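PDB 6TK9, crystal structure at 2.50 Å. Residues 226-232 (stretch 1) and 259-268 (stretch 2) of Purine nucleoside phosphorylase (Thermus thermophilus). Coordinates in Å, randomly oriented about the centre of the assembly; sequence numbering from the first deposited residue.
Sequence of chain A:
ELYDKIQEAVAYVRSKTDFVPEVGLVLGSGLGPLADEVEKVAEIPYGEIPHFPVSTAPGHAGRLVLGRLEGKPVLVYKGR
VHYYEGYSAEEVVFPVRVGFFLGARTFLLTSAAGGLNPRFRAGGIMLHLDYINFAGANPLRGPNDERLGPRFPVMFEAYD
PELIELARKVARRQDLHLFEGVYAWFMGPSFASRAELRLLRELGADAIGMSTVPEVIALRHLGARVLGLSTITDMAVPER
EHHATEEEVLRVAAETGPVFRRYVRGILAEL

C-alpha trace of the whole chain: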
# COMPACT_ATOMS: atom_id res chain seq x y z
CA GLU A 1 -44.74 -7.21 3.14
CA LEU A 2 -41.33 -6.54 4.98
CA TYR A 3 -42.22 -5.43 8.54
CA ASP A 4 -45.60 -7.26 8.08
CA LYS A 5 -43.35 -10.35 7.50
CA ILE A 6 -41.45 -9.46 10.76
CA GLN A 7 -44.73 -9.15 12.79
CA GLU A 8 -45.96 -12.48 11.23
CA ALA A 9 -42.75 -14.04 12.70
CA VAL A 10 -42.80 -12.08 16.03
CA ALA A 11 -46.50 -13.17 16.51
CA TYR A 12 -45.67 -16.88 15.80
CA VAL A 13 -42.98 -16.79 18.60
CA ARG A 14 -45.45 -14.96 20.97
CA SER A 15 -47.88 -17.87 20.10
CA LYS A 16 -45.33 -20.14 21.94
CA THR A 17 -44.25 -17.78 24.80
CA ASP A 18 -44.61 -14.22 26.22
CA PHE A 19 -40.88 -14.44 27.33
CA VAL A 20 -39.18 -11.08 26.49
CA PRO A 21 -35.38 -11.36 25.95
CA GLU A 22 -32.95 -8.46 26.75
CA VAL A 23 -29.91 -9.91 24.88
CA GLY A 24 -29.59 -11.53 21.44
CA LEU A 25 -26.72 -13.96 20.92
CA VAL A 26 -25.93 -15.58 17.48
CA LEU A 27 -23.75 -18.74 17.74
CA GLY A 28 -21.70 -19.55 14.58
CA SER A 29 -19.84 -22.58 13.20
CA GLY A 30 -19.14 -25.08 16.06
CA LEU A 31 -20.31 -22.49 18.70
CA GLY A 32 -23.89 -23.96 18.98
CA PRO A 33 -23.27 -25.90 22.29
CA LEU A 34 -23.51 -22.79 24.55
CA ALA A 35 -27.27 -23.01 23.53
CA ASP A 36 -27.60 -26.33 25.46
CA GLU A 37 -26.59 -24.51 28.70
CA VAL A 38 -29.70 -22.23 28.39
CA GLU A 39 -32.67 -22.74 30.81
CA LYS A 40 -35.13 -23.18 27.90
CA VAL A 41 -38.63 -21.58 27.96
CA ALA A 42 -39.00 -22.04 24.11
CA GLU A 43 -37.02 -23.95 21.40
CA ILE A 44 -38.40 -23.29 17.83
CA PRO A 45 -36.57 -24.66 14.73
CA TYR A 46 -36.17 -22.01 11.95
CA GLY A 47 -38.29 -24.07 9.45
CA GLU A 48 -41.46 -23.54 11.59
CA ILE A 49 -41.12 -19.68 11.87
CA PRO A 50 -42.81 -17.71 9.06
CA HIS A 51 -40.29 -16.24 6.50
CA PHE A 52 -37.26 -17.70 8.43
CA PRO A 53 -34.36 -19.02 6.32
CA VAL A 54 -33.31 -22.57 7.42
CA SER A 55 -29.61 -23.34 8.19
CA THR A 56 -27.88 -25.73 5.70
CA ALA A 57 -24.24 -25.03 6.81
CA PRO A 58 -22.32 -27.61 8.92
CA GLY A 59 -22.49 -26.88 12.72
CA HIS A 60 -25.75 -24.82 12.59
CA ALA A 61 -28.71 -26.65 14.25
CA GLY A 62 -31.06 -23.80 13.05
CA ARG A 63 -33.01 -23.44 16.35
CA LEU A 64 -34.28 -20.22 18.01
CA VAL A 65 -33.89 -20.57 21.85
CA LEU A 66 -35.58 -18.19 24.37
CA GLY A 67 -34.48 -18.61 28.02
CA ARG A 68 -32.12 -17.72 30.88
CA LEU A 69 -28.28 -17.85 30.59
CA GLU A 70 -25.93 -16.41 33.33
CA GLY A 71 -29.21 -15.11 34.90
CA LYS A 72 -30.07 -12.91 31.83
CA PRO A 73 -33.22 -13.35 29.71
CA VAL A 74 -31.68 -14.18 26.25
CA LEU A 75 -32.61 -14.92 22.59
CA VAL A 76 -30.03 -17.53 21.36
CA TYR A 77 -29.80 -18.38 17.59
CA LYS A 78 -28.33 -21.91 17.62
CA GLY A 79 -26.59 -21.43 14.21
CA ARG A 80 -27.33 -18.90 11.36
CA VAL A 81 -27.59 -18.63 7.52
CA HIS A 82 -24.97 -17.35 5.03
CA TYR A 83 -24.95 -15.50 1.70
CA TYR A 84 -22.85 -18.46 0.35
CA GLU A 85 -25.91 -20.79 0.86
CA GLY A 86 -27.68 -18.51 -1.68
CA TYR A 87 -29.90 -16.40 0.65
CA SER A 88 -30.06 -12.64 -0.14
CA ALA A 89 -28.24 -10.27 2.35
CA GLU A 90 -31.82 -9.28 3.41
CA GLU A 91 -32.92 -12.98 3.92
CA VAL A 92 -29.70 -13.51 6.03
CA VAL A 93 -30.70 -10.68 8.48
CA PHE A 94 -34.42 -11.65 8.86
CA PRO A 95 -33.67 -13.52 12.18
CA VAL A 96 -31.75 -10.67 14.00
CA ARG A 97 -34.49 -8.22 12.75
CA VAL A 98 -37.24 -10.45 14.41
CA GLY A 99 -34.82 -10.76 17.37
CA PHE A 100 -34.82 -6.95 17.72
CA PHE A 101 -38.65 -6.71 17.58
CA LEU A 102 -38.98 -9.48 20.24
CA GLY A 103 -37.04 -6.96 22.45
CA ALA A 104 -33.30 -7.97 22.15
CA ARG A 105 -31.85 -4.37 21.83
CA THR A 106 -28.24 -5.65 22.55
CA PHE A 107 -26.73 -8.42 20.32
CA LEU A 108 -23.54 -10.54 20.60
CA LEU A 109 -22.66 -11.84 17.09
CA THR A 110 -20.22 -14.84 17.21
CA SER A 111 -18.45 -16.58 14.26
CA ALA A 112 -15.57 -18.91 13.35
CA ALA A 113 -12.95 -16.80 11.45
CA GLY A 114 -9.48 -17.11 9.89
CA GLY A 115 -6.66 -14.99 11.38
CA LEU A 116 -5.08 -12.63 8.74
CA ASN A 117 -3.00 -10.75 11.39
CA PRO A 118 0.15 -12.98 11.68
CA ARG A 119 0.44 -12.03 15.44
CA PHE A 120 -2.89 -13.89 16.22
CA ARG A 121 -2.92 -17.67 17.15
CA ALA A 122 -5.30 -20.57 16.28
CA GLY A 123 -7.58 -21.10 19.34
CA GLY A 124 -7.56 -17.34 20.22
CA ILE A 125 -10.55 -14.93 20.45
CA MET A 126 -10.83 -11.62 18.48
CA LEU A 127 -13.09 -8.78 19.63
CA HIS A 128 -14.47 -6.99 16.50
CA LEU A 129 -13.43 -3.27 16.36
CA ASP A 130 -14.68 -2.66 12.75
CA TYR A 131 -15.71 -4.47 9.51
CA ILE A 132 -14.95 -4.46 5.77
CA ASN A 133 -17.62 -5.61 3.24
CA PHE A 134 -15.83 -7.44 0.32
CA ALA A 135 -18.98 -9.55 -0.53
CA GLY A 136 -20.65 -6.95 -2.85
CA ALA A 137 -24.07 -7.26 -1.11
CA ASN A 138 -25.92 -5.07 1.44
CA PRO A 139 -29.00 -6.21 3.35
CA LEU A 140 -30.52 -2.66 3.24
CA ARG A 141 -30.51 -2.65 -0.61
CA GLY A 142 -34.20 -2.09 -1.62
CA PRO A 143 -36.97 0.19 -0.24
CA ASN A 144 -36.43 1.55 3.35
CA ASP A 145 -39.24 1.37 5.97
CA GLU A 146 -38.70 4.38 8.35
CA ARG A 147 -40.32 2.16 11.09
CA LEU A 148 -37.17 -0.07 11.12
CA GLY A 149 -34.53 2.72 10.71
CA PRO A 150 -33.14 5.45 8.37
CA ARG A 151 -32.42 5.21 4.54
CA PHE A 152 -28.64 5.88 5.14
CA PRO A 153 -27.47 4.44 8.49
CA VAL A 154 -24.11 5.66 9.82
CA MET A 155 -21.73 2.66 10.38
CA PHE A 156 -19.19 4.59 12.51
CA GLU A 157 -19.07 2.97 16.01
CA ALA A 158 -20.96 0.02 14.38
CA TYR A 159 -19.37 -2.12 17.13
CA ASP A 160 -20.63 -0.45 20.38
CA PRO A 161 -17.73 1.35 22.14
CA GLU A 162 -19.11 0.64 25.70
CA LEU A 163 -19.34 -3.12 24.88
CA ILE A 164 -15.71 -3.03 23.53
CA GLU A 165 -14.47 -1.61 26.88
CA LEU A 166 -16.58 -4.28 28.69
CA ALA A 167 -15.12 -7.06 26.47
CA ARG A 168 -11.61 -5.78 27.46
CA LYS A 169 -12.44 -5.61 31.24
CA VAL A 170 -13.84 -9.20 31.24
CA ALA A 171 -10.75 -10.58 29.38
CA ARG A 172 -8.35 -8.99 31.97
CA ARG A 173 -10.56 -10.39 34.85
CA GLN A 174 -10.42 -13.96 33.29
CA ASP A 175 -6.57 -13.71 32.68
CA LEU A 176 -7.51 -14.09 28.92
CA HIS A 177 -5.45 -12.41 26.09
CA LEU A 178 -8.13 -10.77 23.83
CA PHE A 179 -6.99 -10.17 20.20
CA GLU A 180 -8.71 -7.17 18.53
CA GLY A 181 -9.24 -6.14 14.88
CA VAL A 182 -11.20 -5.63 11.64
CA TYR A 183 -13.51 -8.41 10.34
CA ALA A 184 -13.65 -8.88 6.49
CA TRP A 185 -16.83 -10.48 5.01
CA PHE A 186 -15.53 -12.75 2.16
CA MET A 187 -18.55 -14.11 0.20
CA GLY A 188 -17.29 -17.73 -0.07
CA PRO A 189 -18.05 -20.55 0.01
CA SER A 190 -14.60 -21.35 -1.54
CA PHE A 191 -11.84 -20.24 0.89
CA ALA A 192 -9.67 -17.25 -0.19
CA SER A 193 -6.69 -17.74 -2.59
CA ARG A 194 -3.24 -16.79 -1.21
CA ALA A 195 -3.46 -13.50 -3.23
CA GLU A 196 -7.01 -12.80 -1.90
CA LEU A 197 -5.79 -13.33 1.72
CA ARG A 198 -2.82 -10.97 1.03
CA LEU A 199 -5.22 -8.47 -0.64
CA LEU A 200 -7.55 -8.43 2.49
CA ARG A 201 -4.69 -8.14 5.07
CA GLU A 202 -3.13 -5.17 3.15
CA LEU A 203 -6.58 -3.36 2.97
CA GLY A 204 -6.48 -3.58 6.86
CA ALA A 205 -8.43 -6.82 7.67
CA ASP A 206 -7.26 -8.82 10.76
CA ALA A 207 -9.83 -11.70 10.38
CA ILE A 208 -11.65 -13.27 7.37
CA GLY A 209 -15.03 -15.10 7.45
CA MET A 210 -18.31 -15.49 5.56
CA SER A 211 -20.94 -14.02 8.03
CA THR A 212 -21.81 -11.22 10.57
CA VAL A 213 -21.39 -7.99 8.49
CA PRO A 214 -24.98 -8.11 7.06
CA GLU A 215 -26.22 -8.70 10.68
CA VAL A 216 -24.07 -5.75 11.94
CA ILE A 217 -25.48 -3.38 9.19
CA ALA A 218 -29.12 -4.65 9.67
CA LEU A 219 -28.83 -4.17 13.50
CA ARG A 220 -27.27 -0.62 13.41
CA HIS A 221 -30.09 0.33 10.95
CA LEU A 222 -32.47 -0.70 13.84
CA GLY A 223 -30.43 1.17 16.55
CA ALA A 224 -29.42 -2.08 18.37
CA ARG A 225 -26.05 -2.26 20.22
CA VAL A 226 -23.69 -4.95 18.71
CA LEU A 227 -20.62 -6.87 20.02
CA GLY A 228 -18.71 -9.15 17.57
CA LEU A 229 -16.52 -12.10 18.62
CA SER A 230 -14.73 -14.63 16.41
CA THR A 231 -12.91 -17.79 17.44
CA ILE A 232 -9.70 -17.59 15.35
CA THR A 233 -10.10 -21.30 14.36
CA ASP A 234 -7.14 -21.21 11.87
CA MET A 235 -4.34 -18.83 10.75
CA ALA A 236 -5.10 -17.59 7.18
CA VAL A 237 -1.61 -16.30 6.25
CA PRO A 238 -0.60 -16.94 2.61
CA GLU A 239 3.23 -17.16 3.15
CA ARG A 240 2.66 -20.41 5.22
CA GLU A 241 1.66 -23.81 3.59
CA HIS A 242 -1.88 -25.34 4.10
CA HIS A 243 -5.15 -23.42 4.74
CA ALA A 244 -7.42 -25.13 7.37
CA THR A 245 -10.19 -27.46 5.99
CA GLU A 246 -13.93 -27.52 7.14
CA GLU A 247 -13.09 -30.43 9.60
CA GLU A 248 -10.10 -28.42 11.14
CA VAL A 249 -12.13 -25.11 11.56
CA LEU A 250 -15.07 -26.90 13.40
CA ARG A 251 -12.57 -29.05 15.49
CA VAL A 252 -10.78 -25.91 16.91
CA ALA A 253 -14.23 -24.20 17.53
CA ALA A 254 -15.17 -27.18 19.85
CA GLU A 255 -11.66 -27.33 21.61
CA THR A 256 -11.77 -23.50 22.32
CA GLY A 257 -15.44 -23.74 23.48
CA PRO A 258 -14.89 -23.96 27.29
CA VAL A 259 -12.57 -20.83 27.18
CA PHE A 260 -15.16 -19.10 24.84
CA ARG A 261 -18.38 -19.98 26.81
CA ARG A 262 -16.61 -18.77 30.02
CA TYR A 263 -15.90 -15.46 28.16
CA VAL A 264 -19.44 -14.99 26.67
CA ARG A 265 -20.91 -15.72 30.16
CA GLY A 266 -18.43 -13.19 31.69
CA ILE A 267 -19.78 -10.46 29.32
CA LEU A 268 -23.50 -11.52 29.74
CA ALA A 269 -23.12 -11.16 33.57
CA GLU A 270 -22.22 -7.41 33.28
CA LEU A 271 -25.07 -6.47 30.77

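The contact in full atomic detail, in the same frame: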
# COMPACT_ATOMS: atom_id res chain seq x y z
N VAL A 226 -24.28 -3.73 19.36
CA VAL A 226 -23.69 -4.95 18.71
C VAL A 226 -22.30 -5.16 19.31
O VAL A 226 -21.55 -4.19 19.46
CB VAL A 226 -23.62 -4.81 17.17
CG1 VAL A 226 -22.97 -6.02 16.50
CG2 VAL A 226 -24.96 -4.53 16.54
N LEU A 227 -21.98 -6.41 19.64
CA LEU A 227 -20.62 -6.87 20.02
C LEU A 227 -20.31 -8.09 19.15
O LEU A 227 -21.19 -8.98 19.06
CB LEU A 227 -20.62 -7.21 21.52
CG LEU A 227 -19.25 -7.51 22.14
CD1 LEU A 227 -19.36 -7.58 23.65
CD2 LEU A 227 -18.68 -8.80 21.61
N GLY A 228 -19.14 -8.10 18.51
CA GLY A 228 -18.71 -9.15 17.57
C GLY A 228 -17.53 -9.92 18.14
O GLY A 228 -16.56 -9.28 18.56
N LEU A 229 -17.62 -11.24 18.16
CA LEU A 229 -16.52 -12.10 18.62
C LEU A 229 -16.37 -13.22 17.60
O LEU A 229 -17.38 -13.80 17.17
CB LEU A 229 -16.77 -12.68 20.01
CG LEU A 229 -17.10 -11.69 21.13
CD1 LEU A 229 -17.46 -12.46 22.39
CD2 LEU A 229 -15.96 -10.72 21.40
N SER A 230 -15.12 -13.48 17.23
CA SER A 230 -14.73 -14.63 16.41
C SER A 230 -13.75 -15.46 17.23
O SER A 230 -12.98 -14.89 18.03
CB SER A 230 -14.18 -14.17 15.10
OG SER A 230 -15.19 -13.45 14.41
N THR A 231 -13.92 -16.77 17.12
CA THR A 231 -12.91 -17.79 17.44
C THR A 231 -11.98 -17.81 16.23
O THR A 231 -12.46 -18.09 15.12
CB THR A 231 -13.57 -19.15 17.72
OG1 THR A 231 -14.34 -19.04 18.92
CG2 THR A 231 -12.53 -20.24 17.82
N ILE A 232 -10.72 -17.47 16.42
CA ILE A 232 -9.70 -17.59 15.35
C ILE A 232 -9.35 -19.08 15.24
O ILE A 232 -8.39 -19.51 15.88
CB ILE A 232 -8.51 -16.67 15.64
CG1 ILE A 232 -8.95 -15.22 15.81
CG2 ILE A 232 -7.44 -16.82 14.56
CD1 ILE A 232 -9.58 -14.62 14.59
N VAL A 259 -13.20 -22.18 27.01
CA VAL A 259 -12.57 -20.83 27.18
C VAL A 259 -13.57 -19.77 26.70
O VAL A 259 -13.72 -18.75 27.40
CB VAL A 259 -11.21 -20.70 26.47
CG1 VAL A 259 -10.68 -19.27 26.50
CG2 VAL A 259 -10.16 -21.64 27.05
N PHE A 260 -14.26 -20.04 25.57
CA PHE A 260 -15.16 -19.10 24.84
C PHE A 260 -16.52 -18.94 25.54
O PHE A 260 -17.09 -17.82 25.60
CB PHE A 260 -15.33 -19.60 23.40
CG PHE A 260 -16.36 -18.83 22.60
CD1 PHE A 260 -16.06 -17.59 22.07
CD2 PHE A 260 -17.63 -19.35 22.40
CE1 PHE A 260 -17.00 -16.88 21.34
CE2 PHE A 260 -18.57 -18.62 21.69
CZ PHE A 260 -18.25 -17.39 21.16
N ARG A 261 -17.09 -20.03 26.05
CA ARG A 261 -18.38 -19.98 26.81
C ARG A 261 -18.15 -19.23 28.13
O ARG A 261 -19.03 -18.41 28.51
CB ARG A 261 -18.91 -21.37 27.12
CG ARG A 261 -19.44 -22.09 25.90
CD ARG A 261 -19.67 -23.56 26.18
NE ARG A 261 -19.32 -24.25 24.97
CZ ARG A 261 -18.58 -25.34 24.91
NH1 ARG A 261 -18.16 -25.93 26.01
NH2 ARG A 261 -18.31 -25.87 23.73
N ARG A 262 -17.00 -19.47 28.77
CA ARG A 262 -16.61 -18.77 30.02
C ARG A 262 -16.52 -17.26 29.75
O ARG A 262 -16.86 -16.48 30.66
CB ARG A 262 -15.30 -19.31 30.58
CG ARG A 262 -15.03 -18.86 32.01
CD ARG A 262 -13.61 -19.15 32.47
NE ARG A 262 -13.30 -18.29 33.60
CZ ARG A 262 -12.08 -17.87 33.93
NH1 ARG A 262 -11.01 -18.22 33.22
NH2 ARG A 262 -11.93 -17.07 34.98
N TYR A 263 -16.10 -16.88 28.54
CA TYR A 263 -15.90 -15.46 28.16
C TYR A 263 -17.28 -14.85 27.88
O TYR A 263 -17.60 -13.79 28.46
CB TYR A 263 -14.86 -15.32 27.03
CG TYR A 263 -14.60 -13.89 26.61
CD1 TYR A 263 -14.03 -12.98 27.48
CD2 TYR A 263 -14.95 -13.44 25.35
CE1 TYR A 263 -13.83 -11.65 27.12
CE2 TYR A 263 -14.72 -12.13 24.96
CZ TYR A 263 -14.16 -11.23 25.84
OH TYR A 263 -13.98 -9.94 25.45
N VAL A 264 -18.10 -15.53 27.07
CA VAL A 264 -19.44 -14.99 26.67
C VAL A 264 -20.24 -14.76 27.95
O VAL A 264 -20.85 -13.67 28.10
CB VAL A 264 -20.17 -15.91 25.69
CG1 VAL A 264 -21.60 -15.43 25.45
CG2 VAL A 264 -19.43 -16.04 24.36
N ARG A 265 -20.22 -15.76 28.84
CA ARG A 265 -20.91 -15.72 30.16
C ARG A 265 -20.40 -14.51 30.95
O ARG A 265 -21.25 -13.76 31.46
CB ARG A 265 -20.68 -17.02 30.95
CG ARG A 265 -21.51 -18.22 30.48
CD ARG A 265 -21.00 -19.48 31.15
NE ARG A 265 -21.80 -20.64 30.81
CZ ARG A 265 -23.01 -20.89 31.29
NH1 ARG A 265 -23.59 -20.06 32.13
NH2 ARG A 265 -23.65 -21.99 30.91
N GLY A 266 -19.08 -14.34 31.04
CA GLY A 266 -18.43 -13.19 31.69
C GLY A 266 -19.06 -11.87 31.26
O GLY A 266 -19.45 -11.07 32.14
N ILE A 267 -19.18 -11.67 29.95
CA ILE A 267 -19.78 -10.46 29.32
C ILE A 267 -21.27 -10.38 29.70
O ILE A 267 -21.68 -9.34 30.25
CB ILE A 267 -19.55 -10.49 27.80
CG1 ILE A 267 -18.08 -10.28 27.47
CG2 ILE A 267 -20.46 -9.50 27.08
CD1 ILE A 267 -17.63 -10.91 26.17
N LEU A 268 -22.05 -11.42 29.39
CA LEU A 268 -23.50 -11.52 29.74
C LEU A 268 -23.75 -11.05 31.17
O LEU A 268 -24.79 -10.40 31.40
CB LEU A 268 -23.99 -12.97 29.59
CG LEU A 268 -25.04 -13.21 28.51
CD1 LEU A 268 -24.53 -12.79 27.15
CD2 LEU A 268 -25.42 -14.68 28.48

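Leu229 lies at the centre of this contact and has the largest area covered by the other stretch. Its CB points toward the helix. With chi1 m and chi2 t, CD1 of Leu229 lies 3.8 Å from CE2 of Tyr263 and 4.1 Å from CD1 of Ile267. CB of Leu229 also sits at the edge of the Phe260 ring, 4.4 Å from CE1 of Phe260. One branched leucine thus meets three helix side chains.

Next to it, CD1 of Leu227 packs 4.1 Å from CG2 of Ile267. Ile267 therefore touches both leucines.

The strand and helix run nearly antiparallel, at 168°, with axes 10.8 Å apart at closest approach. Alternation along the strand turns Leu227, Leu229 and Thr231 toward the helix, while Ser230 points away. On the helix, Phe260, Tyr263 and Ile267 are spaced three and four residues apart, so they share one side. All six are buried.

At the polar edge, OG1 of Thr231 lies over one face of the Phe260 ring, 3.9 Å from CD1 of Phe260. The small threonine suits the closer backbone spacing here: CA of Thr231 is 7.8 Å from CA of Phe260. Tyr263 OH is hydrogen-bonded elsewhere in the structure. No hydrogen bond joins the stretches; apolar packing dominates.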